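Local coordinates for monoglyceride lipase (Saccharomyces cerevisiae, PDB 4ZWN), which hydrolyses monoacylglycerols to free fatty acids and glycerol, with a strong preference for monounsaturated monoglycerides, and also takes part in breaking down fatty acid ethyl esters, at residues A[250-253]-A[254-257]; A[129-133]-A[134-138]; A[150-153]-A[154-158]; A[70-73]-A[74-78]. The protein carries 2 engineered substitutions. All blocks are in the same frame, centred on the assembly; numbering follows the deposited sequence.

How the interactions relate
All four contacts are local turns or helix ends at connections of the eight-stranded alpha/beta-hydrolase sheet. The chain order is interaction 4, 2, 3, 1. Interaction 4 lies between strand 62-67 and helix 78-86 and comes closest to the triad. Interaction 2 ends helix 113-134 and leads into strand 138-143, which runs through the nucleophile elbow into helix 145-156; interaction 3 is that helix's far end, with Cys-150 touching the elbow. Interaction 1 packs on that end, centres 12 Å apart: Tyr-253 and Asn-257 touch Cys-155, and Lys-160 binds a carbonyl in both. Interactions 1 and 4 are farthest apart, at 31 Å between centres. Interactions 1 and 2 lie away from the active site.

Interaction 1 of 4, residues A[250-253]-A[254-257]; sequences ENNY and IQKN
Asn-257 grips Tyr-253 twice. Its backbone N and its side-chain ND2 both donate to Tyr-253 O, and the ND2 bond is the shorter and straighter, 2.8 Å with an N-H...O angle of 169°, lying on a carbonyl lone pair and nearly in the amide's own plane. One residue earlier in the chain, Asn-252 O takes the backbone N of Lys-256 at 3.1 Å. The extended Lys-256 chain then runs back along the turn, and NZ makes a weak bond to Asn-251 O.

Tyr-253 CG stands anti to the backbone N (chi1 175°), which brings the ring beside Asn-257: Asn-257 CB lies over one face of the ring, and Asn-257 ND2 is 3.4 Å from Tyr-253 CD1. Gln-255 bends at chi2 so that OE1 rests 3.3 Å from Asn-252 CB, while Asn-249 ND2 bonds that oxygen. With the Tyr-253 ring cut back to an alanine, the Asn-257 amide would probably lose its flat neighbour and a gap is likely to open against Cys-155 and Gln-156 of helix 145-156.

Ile-254 packs on Phe-283 of helix 277-286. Together they form the single short turn of surface helix 253-257, with Asn-252 at the N-cap position but making no side-chain capping bond.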
loop_
_atom_site.group_PDB
_atom_site.type_symbol
_atom_site.label_atom_id
_atom_site.label_comp_id
_atom_site.label_asym_id
_atom_site.label_seq_id
_atom_site.Cartn_x
_atom_site.Cartn_y
_atom_site.Cartn_z
ATOM N N GLU A 250 -13.016 17.376 6.749
ATOM C CA GLU A 250 -13.397 18.745 7.062
ATOM C C GLU A 250 -13.742 19.523 5.795
ATOM O O GLU A 250 -12.979 19.523 4.826
ATOM C CB GLU A 250 -12.270 19.439 7.832
ATOM C CG GLU A 250 -12.640 20.796 8.404
ATOM C CD GLU A 250 -11.539 21.379 9.271
ATOM O OE1 GLU A 250 -10.443 20.780 9.328
ATOM O OE2 GLU A 250 -11.772 22.435 9.899
ATOM N N ASN A 251 -14.902 20.177 5.823
ATOM C CA ASN A 251 -15.414 20.951 4.695
ATOM C C ASN A 251 -15.467 20.154 3.400
ATOM O O ASN A 251 -15.120 20.662 2.335
ATOM C CB ASN A 251 -14.582 22.219 4.495
ATOM C CG ASN A 251 -14.814 23.240 5.588
ATOM O OD1 ASN A 251 -13.893 23.607 6.319
ATOM N ND2 ASN A 251 -16.056 23.698 5.714
ATOM N N ASN A 252 -15.912 18.904 3.510
ATOM C CA ASN A 252 -16.090 18.021 2.365
ATOM C C ASN A 252 -14.869 17.946 1.462
ATOM O O ASN A 252 -14.979 18.067 0.240
ATOM C CB ASN A 252 -17.308 18.453 1.546
ATOM C CG ASN A 252 -18.606 18.071 2.208
ATOM O OD1 ASN A 252 -18.612 17.270 3.138
ATOM N ND2 ASN A 252 -19.713 18.630 1.731
ATOM N N TYR A 253 -13.705 17.746 2.075
ATOM C CA TYR A 253 -12.460 17.642 1.331
ATOM C C TYR A 253 -12.529 16.548 0.272
ATOM O O TYR A 253 -12.082 16.733 -0.861
ATOM C CB TYR A 253 -11.294 17.373 2.277
ATOM C CG TYR A 253 -9.988 17.140 1.562
ATOM C CD1 TYR A 253 -9.236 18.206 1.089
ATOM C CD2 TYR A 253 -9.504 15.854 1.358
ATOM C CE1 TYR A 253 -8.040 17.998 0.429
ATOM C CE2 TYR A 253 -8.307 15.635 0.702
ATOM C CZ TYR A 253 -7.579 16.711 0.240
ATOM O OH TYR A 253 -6.388 16.498 -0.413
ATOM N N ILE A 254 -13.097 15.408 0.649
ATOM C CA ILE A 254 -13.172 14.267 -0.247
ATOM C C ILE A 254 -14.093 14.551 -1.429
ATOM O O ILE A 254 -13.707 14.352 -2.580
ATOM C CB ILE A 254 -13.649 13.004 0.497
ATOM C CG1 ILE A 254 -12.675 12.674 1.632
ATOM C CG2 ILE A 254 -13.777 11.834 -0.470
ATOM C CD1 ILE A 254 -13.044 11.451 2.434
ATOM N N GLN A 255 -15.302 15.031 -1.144
ATOM C CA GLN A 255 -16.276 15.321 -2.193
ATOM C C GLN A 255 -15.753 16.334 -3.209
ATOM O O GLN A 255 -16.057 16.245 -4.395
ATOM C CB GLN A 255 -17.586 15.841 -1.590
ATOM C CG GLN A 255 -18.370 14.820 -0.787
ATOM C CD GLN A 255 -17.969 14.788 0.671
ATOM O OE1 GLN A 255 -16.874 15.220 1.036
ATOM N NE2 GLN A 255 -18.857 14.278 1.517
ATOM N N LYS A 256 -14.964 17.294 -2.737
ATOM C CA LYS A 256 -14.505 18.389 -3.586
ATOM C C LYS A 256 -13.270 18.047 -4.414
ATOM O O LYS A 256 -13.117 18.539 -5.531
ATOM C CB LYS A 256 -14.211 19.627 -2.736
ATOM C CG LYS A 256 -15.436 20.269 -2.108
ATOM C CD LYS A 256 -15.039 21.474 -1.268
ATOM C CE LYS A 256 -16.228 22.048 -0.517
ATOM N NZ LYS A 256 -15.827 23.217 0.310
ATOM N N ASN A 257 -12.391 17.209 -3.877
ATOM C CA ASN A 257 -11.088 17.001 -4.504
ATOM C C ASN A 257 -10.873 15.619 -5.121
ATOM O O ASN A 257 -9.945 15.431 -5.910
ATOM C CB ASN A 257 -9.983 17.276 -3.485
ATOM C CG ASN A 257 -10.000 18.704 -2.986
ATOM O OD1 ASN A 257 -9.420 19.595 -3.605
ATOM N ND2 ASN A 257 -10.673 18.933 -1.864
#

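Interaction 2 of 4, residues A[129-133]-A[134-138]; sequences SECKA and KGIPL
Cys-131 and Ile-136 meet across a Schellman motif, which ends helix 113-134 just before the chain turns into strand 138-143. Ile-136 N reaches back to Cys-131 O at 3.1 Å with a fairly straight N-H...O angle of 161°, while Gly-135 N makes a weak bond to Lys-132 O. Gly-135 is the C-prime residue: its phi of 64° reverses the handedness of the backbone, a turn that a residue without a side chain makes easily.

Lys-134 can be followed outward from the last turn. Its CB sits 4.1 Å from Cys-131 O, and CG passes 3.8 Å from Glu-130 O, so the root of the chain lies along the carbonyls that end the helix. CD is still near Glu-130 O. Beyond CG the chain stays extended, and NZ leaves the turn to form a salt bridge with Glu-90. The neighbouring carboxylate of Glu-130 is engaged by other charges, Lys-126 and Arg-63, and does not contact NZ.

The apolar side chains pack against strand 62-67 and the loop before it: Cys-131 and Leu-138 both touch Arg-63 of the strand, and Ile-136 packs on Val-60 of the loop. Leu-138 CD1 comes no closer than 4.4 Å to Cys-131 SG, a loose contact. Ile-136 is tighter: chi1 of 63° places CG1 between the backbone N and the carbonyl carbon, turned to the cysteine, with CG1 3.6 Å from Cys-131 CB and CD1 3.7 Å from Cys-131 SG.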
loop_
_atom_site.group_PDB
_atom_site.type_symbol
_atom_site.label_atom_id
_atom_site.label_comp_id
_atom_site.label_asym_id
_atom_site.label_seq_id
_atom_site.Cartn_x
_atom_site.Cartn_y
_atom_site.Cartn_z
ATOM N N SER A 129 4.756 7.005 -18.468
ATOM C CA SER A 129 5.522 7.120 -19.700
ATOM C C SER A 129 5.673 5.764 -20.376
ATOM O O SER A 129 5.563 5.649 -21.597
ATOM C CB SER A 129 6.896 7.727 -19.419
ATOM O OG SER A 129 7.662 7.826 -20.605
ATOM N N GLU A 130 5.923 4.736 -19.571
ATOM C CA GLU A 130 6.119 3.387 -20.087
ATOM C C GLU A 130 4.808 2.746 -20.530
ATOM O O GLU A 130 4.792 1.924 -21.445
ATOM C CB GLU A 130 6.798 2.513 -19.036
ATOM C CG GLU A 130 8.197 2.969 -18.680
ATOM C CD GLU A 130 8.880 2.036 -17.705
ATOM O OE1 GLU A 130 8.311 0.962 -17.414
ATOM O OE2 GLU A 130 9.987 2.379 -17.233
ATOM N N CYS A 131 3.712 3.123 -19.878
ATOM C CA CYS A 131 2.397 2.599 -20.229
ATOM C C CYS A 131 1.806 3.359 -21.410
ATOM O O CYS A 131 0.908 2.864 -22.090
ATOM C CB CYS A 131 1.449 2.671 -19.031
ATOM S SG CYS A 131 1.830 1.490 -17.716
ATOM N N LYS A 132 2.315 4.566 -21.637
ATOM C CA LYS A 132 1.887 5.410 -22.748
ATOM C C LYS A 132 2.125 4.720 -24.083
ATOM O O LYS A 132 1.245 4.684 -24.944
ATOM C CB LYS A 132 2.631 6.749 -22.710
ATOM C CG LYS A 132 2.467 7.612 -23.953
ATOM C CD LYS A 132 1.798 8.935 -23.610
ATOM C CE LYS A 132 2.015 9.972 -24.701
ATOM N NZ LYS A 132 1.402 9.571 -25.997
ATOM N N ALA A 133 3.323 4.168 -24.235
ATOM C CA ALA A 133 3.727 3.511 -25.469
ATOM C C ALA A 133 2.922 2.240 -25.730
ATOM O O ALA A 133 2.531 1.967 -26.865
ATOM C CB ALA A 133 5.212 3.199 -25.427
ATOM N N LYS A 134 2.672 1.471 -24.674
ATOM C CA LYS A 134 1.937 0.213 -24.797
ATOM C C LYS A 134 0.427 0.424 -24.876
ATOM O O LYS A 134 -0.318 -0.495 -25.216
ATOM C CB LYS A 134 2.257 -0.710 -23.620
ATOM C CG LYS A 134 3.720 -1.104 -23.497
ATOM C CD LYS A 134 3.949 -1.960 -22.259
ATOM C CE LYS A 134 5.372 -2.483 -22.204
ATOM N NZ LYS A 134 5.599 -3.318 -20.996
ATOM N N GLY A 135 -0.021 1.633 -24.547
ATOM C CA GLY A 135 -1.439 1.938 -24.512
ATOM C C GLY A 135 -2.191 1.143 -23.458
ATOM O O GLY A 135 -3.308 0.682 -23.696
ATOM N N ILE A 136 -1.579 0.982 -22.289
ATOM C CA ILE A 136 -2.194 0.215 -21.208
ATOM C C ILE A 136 -2.491 1.093 -19.994
ATOM O O ILE A 136 -1.751 2.034 -19.701
ATOM C CB ILE A 136 -1.302 -0.970 -20.775
ATOM C CG1 ILE A 136 0.021 -0.470 -20.200
ATOM C CG2 ILE A 136 -1.056 -1.909 -21.946
ATOM C CD1 ILE A 136 0.881 -1.567 -19.633
ATOM N N PRO A 137 -3.587 0.787 -19.285
ATOM C CA PRO A 137 -4.013 1.578 -18.126
ATOM C C PRO A 137 -3.114 1.381 -16.909
ATOM O O PRO A 137 -2.576 0.290 -16.701
ATOM C CB PRO A 137 -5.423 1.054 -17.850
ATOM C CG PRO A 137 -5.395 -0.349 -18.351
ATOM C CD PRO A 137 -4.518 -0.320 -19.567
ATOM N N LEU A 138 -2.958 2.439 -16.118
ATOM C CA LEU A 138 -2.163 2.385 -14.899
ATOM C C LEU A 138 -3.050 2.500 -13.668
ATOM O O LEU A 138 -3.725 3.512 -13.472
ATOM C CB LEU A 138 -1.114 3.498 -14.888
ATOM C CG LEU A 138 -0.211 3.545 -13.655
ATOM C CD1 LEU A 138 0.628 2.278 -13.551
ATOM C CD2 LEU A 138 0.676 4.780 -13.684
#

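Interaction 3 of 4, residues A[150-153]-A[154-158]; sequences CLNY and ACQGK
The end of helix 145-156, in the beta-alpha-beta unit that carries the nucleophile elbow, is where Tyr-153 folds its ring under Gly-157. Gly-157 CA lies 3.5 Å from the centroid of the Tyr-153 ring and only 9° off its normal, a CH-pi contact over the centre of one face. The torsion behind it is chi1 of -171°, which swings CG away from the backbone N and lays the ring beneath the chain leaving the helix. A CB on residue 157 would run into Tyr-153 CE2, so glycine suits this position.

The backbone closes the helix with several bonds. Ala-154 N still bonds Cys-150 O in the regular helical way. Asn-152 O takes two donors, Gln-156 N at 2.9 Å, nearly along the C=O axis, and Cys-155 N at 2.8 Å from well above the carbonyl plane. Gly-157 N makes a short bond of 2.6 Å to Tyr-153 O. A water sits between the side chains, 2.8 Å from Asn-152 OD1 and also close to Gln-156 OE1, while Asn-152 ND2 bonds Gly-148 O, one turn back in the same helix.

Farther out, Tyr-153 OH bonds one oxygen of Glu-121 on helix 113-134, and Lys-158 N bonds the other. A phenylalanine in place of Tyr-153 lacks the hydroxyl and would probably leave Glu-121 with one partner fewer. Lys-160 NZ bonds Cys-155 O, and a positive charge at this carbonyl end is likely to offset the negative end of the helix dipole.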
loop_
_atom_site.group_PDB
_atom_site.type_symbol
_atom_site.label_atom_id
_atom_site.label_comp_id
_atom_site.label_asym_id
_atom_site.label_seq_id
_atom_site.Cartn_x
_atom_site.Cartn_y
_atom_site.Cartn_z
ATOM N N CYS A 150 -2.452 6.154 -1.172
ATOM C CA CYS A 150 -3.196 5.885 -2.398
ATOM C C CYS A 150 -4.506 6.668 -2.479
ATOM O O CYS A 150 -4.797 7.298 -3.495
ATOM C CB CYS A 150 -3.486 4.391 -2.519
ATOM S SG CYS A 150 -4.550 3.971 -3.909
ATOM N N LEU A 151 -5.297 6.619 -1.412
ATOM C CA LEU A 151 -6.580 7.313 -1.392
ATOM C C LEU A 151 -6.391 8.826 -1.405
ATOM O O LEU A 151 -7.205 9.554 -1.975
ATOM C CB LEU A 151 -7.402 6.893 -0.172
ATOM C CG LEU A 151 -7.818 5.421 -0.136
ATOM C CD1 LEU A 151 -8.655 5.134 1.099
ATOM C CD2 LEU A 151 -8.574 5.040 -1.402
ATOM N N ASN A 152 -5.315 9.297 -0.783
ATOM C CA ASN A 152 -5.016 10.724 -0.785
ATOM C C ASN A 152 -4.526 11.208 -2.147
ATOM O O ASN A 152 -4.853 12.318 -2.565
ATOM C CB ASN A 152 -3.985 11.063 0.293
ATOM C CG ASN A 152 -4.626 11.352 1.640
ATOM O OD1 ASN A 152 -5.188 12.426 1.853
ATOM N ND2 ASN A 152 -4.543 10.395 2.555
ATOM N N TYR A 153 -3.750 10.375 -2.839
ATOM C CA TYR A 153 -3.277 10.729 -4.173
ATOM C C TYR A 153 -4.462 10.966 -5.099
ATOM O O TYR A 153 -4.421 11.847 -5.958
ATOM C CB TYR A 153 -2.363 9.645 -4.752
ATOM C CG TYR A 153 -1.685 10.074 -6.038
ATOM C CD1 TYR A 153 -0.463 10.740 -6.013
ATOM C CD2 TYR A 153 -2.273 9.831 -7.275
ATOM C CE1 TYR A 153 0.158 11.143 -7.187
ATOM C CE2 TYR A 153 -1.661 10.229 -8.452
ATOM C CZ TYR A 153 -0.448 10.885 -8.403
ATOM O OH TYR A 153 0.161 11.283 -9.572
ATOM N N ALA A 154 -5.523 10.187 -4.908
ATOM C CA ALA A 154 -6.751 10.355 -5.678
ATOM C C ALA A 154 -7.383 11.733 -5.456
ATOM O O ALA A 154 -8.187 12.190 -6.266
ATOM C CB ALA A 154 -7.745 9.258 -5.326
ATOM N N CYS A 155 -7.015 12.392 -4.360
ATOM C CA CYS A 155 -7.551 13.712 -4.051
ATOM C C CYS A 155 -6.576 14.833 -4.407
ATOM O O CYS A 155 -6.993 15.944 -4.734
ATOM C CB CYS A 155 -7.915 13.806 -2.568
ATOM S SG CYS A 155 -9.150 12.609 -2.012
ATOM N N GLN A 156 -5.281 14.538 -4.350
ATOM C CA GLN A 156 -4.267 15.583 -4.445
ATOM C C GLN A 156 -3.208 15.332 -5.516
ATOM O O GLN A 156 -2.397 16.212 -5.800
ATOM C CB GLN A 156 -3.576 15.756 -3.091
ATOM C CG GLN A 156 -2.610 14.638 -2.748
ATOM C CD GLN A 156 -2.014 14.793 -1.366
ATOM O OE1 GLN A 156 -2.696 14.607 -0.360
ATOM N NE2 GLN A 156 -0.735 15.142 -1.310
ATOM N N GLY A 157 -3.211 14.140 -6.101
ATOM C CA GLY A 157 -2.200 13.767 -7.075
ATOM C C GLY A 157 -2.194 14.623 -8.328
ATOM O O GLY A 157 -3.246 15.033 -8.818
ATOM N N LYS A 158 -1.001 14.892 -8.847
ATOM C CA LYS A 158 -0.857 15.679 -10.067
ATOM C C LYS A 158 -1.485 14.975 -11.258
ATOM O O LYS A 158 -1.989 15.616 -12.179
ATOM C CB LYS A 158 0.614 15.959 -10.354
ATOM C CG LYS A 158 1.041 17.383 -10.073
ATOM C CD LYS A 158 2.510 17.558 -10.394
ATOM C CE LYS A 158 2.801 17.142 -11.827
ATOM N NZ LYS A 158 4.261 16.990 -12.070
HETATM O O HOH W 1 -5.136 14.434 -0.098
#

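Interaction 4 of 4, residues A[70-73]-A[74-78]; sequences FGEY and TKIQF
Glu-72 OE1 is held by two N-H groups: the backbone N of Gly-69, just before the turn, and Gln-77 NE2, whose bond is weak at 3.4 Å. The Glu-72 and Gln-77 side chains cross at about a right angle, with carboxylate and amide planes 38° apart. Two waters complete the link. One donates to Glu-72 OE2 (2.9 Å) and to Gln-77 OE1; the other accepts from Gln-77 NE2 at 2.7 Å and donates weakly to Tyr-73 O. Both ends of the Gln-77 amide are thus engaged, which is consistent with the orientation modelled.

Ile-76 N also bonds Tyr-73 O weakly, as the 3-10 turn 74-77 begins. Tyr-73 CG lies between the backbone N and the carbonyl carbon (chi1 62°), bringing the ring alongside Lys-75, with CE2 3.4 Å from Lys-75 CB. Ile-76 CG1 meets the ring from across, 3.9 Å from Tyr-73 CD1. The Tyr-73 hydroxyl bonds Asp-223.

Glu-72's side chain is about 6 Å from those of Ser-144 and His-302, the probable nucleophile and relay base. The turn joins strand 62-67 to helix 78-86, with Glu-72 against His-143 and Gln-77 against Trp-141 of strand 138-143, and Thr-74 on Met-49 of strand 44-51.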
loop_
_atom_site.group_PDB
_atom_site.type_symbol
_atom_site.label_atom_id
_atom_site.label_comp_id
_atom_site.label_asym_id
_atom_site.label_seq_id
_atom_site.Cartn_x
_atom_site.Cartn_y
_atom_site.Cartn_z
ATOM N N PHE A 70 3.980 0.787 5.964
ATOM C CA PHE A 70 5.070 0.987 6.906
ATOM C C PHE A 70 5.668 -0.354 7.316
ATOM O O PHE A 70 4.944 -1.276 7.689
ATOM C CB PHE A 70 4.574 1.757 8.133
ATOM C CG PHE A 70 5.649 2.051 9.145
ATOM C CD1 PHE A 70 6.731 2.852 8.814
ATOM C CD2 PHE A 70 5.566 1.542 10.432
ATOM C CE1 PHE A 70 7.718 3.130 9.744
ATOM C CE2 PHE A 70 6.549 1.818 11.368
ATOM C CZ PHE A 70 7.627 2.611 11.022
ATOM N N GLY A 71 6.989 -0.463 7.220
ATOM C CA GLY A 71 7.680 -1.685 7.592
ATOM C C GLY A 71 7.782 -2.718 6.487
ATOM O O GLY A 71 8.460 -3.734 6.642
ATOM N N GLU A 72 7.111 -2.461 5.369
ATOM C CA GLU A 72 7.107 -3.393 4.250
ATOM C C GLU A 72 8.175 -3.046 3.214
ATOM O O GLU A 72 8.850 -2.021 3.322
ATOM C CB GLU A 72 5.727 -3.424 3.587
ATOM C CG GLU A 72 4.630 -4.037 4.449
ATOM C CD GLU A 72 3.323 -4.182 3.696
ATOM O OE1 GLU A 72 3.173 -3.530 2.639
ATOM O OE2 GLU A 72 2.449 -4.952 4.152
ATOM N N TYR A 73 8.317 -3.914 2.218
ATOM C CA TYR A 73 9.263 -3.718 1.121
ATOM C C TYR A 73 8.901 -4.673 -0.020
ATOM O O TYR A 73 7.862 -5.331 0.034
ATOM C CB TYR A 73 10.714 -3.925 1.590
ATOM C CG TYR A 73 11.021 -5.319 2.096
ATOM C CD1 TYR A 73 10.498 -5.773 3.299
ATOM C CD2 TYR A 73 11.846 -6.173 1.377
ATOM C CE1 TYR A 73 10.769 -7.041 3.764
ATOM C CE2 TYR A 73 12.128 -7.444 1.837
ATOM C CZ TYR A 73 11.583 -7.874 3.029
ATOM O OH TYR A 73 11.858 -9.139 3.498
ATOM N N THR A 74 9.750 -4.743 -1.044
ATOM C CA THR A 74 9.436 -5.483 -2.271
ATOM C C THR A 74 8.962 -6.924 -2.053
ATOM O O THR A 74 7.942 -7.327 -2.608
ATOM C CB THR A 74 10.650 -5.528 -3.216
ATOM O OG1 THR A 74 11.764 -6.121 -2.538
ATOM C CG2 THR A 74 11.022 -4.126 -3.675
ATOM N N LYS A 75 9.696 -7.689 -1.247
ATOM C CA LYS A 75 9.395 -9.107 -1.034
ATOM C C LYS A 75 7.983 -9.336 -0.496
ATOM O O LYS A 75 7.351 -10.348 -0.806
ATOM C CB LYS A 75 10.421 -9.737 -0.081
ATOM C CG LYS A 75 10.151 -11.203 0.254
ATOM C CD LYS A 75 11.199 -11.774 1.198
ATOM C CE LYS A 75 12.457 -12.190 0.450
ATOM N NZ LYS A 75 12.180 -13.309 -0.492
ATOM N N ILE A 76 7.492 -8.397 0.307
ATOM C CA ILE A 76 6.161 -8.520 0.891
ATOM C C ILE A 76 5.092 -8.543 -0.203
ATOM O O ILE A 76 4.072 -9.220 -0.077
ATOM C CB ILE A 76 5.873 -7.374 1.885
ATOM C CG1 ILE A 76 6.968 -7.312 2.953
ATOM C CG2 ILE A 76 4.510 -7.551 2.545
ATOM C CD1 ILE A 76 7.088 -8.573 3.787
ATOM N N GLN A 77 5.339 -7.822 -1.291
ATOM C CA GLN A 77 4.370 -7.767 -2.378
ATOM C C GLN A 77 4.636 -8.809 -3.465
ATOM O O GLN A 77 3.997 -8.781 -4.517
ATOM C CB GLN A 77 4.340 -6.366 -2.990
ATOM C CG GLN A 77 3.197 -5.506 -2.475
ATOM C CD GLN A 77 3.213 -5.361 -0.967
ATOM O OE1 GLN A 77 2.433 -5.998 -0.257
ATOM N NE2 GLN A 77 4.104 -4.514 -0.467
ATOM N N PHE A 78 5.564 -9.730 -3.207
ATOM C CA PHE A 78 5.856 -10.806 -4.155
ATOM C C PHE A 78 4.616 -11.632 -4.471
ATOM O O PHE A 78 4.323 -11.910 -5.632
ATOM C CB PHE A 78 6.952 -11.733 -3.622
ATOM C CG PHE A 78 8.348 -11.222 -3.839
ATOM C CD1 PHE A 78 8.569 -9.963 -4.375
ATOM C CD2 PHE A 78 9.442 -12.010 -3.519
ATOM C CE1 PHE A 78 9.858 -9.493 -4.576
ATOM C CE2 PHE A 78 10.729 -11.548 -3.720
ATOM C CZ PHE A 78 10.935 -10.288 -4.249
HETATM O O HOH W 2 0.596 -6.046 2.217
HETATM O O HOH W 3 6.081 -3.485 -1.979
#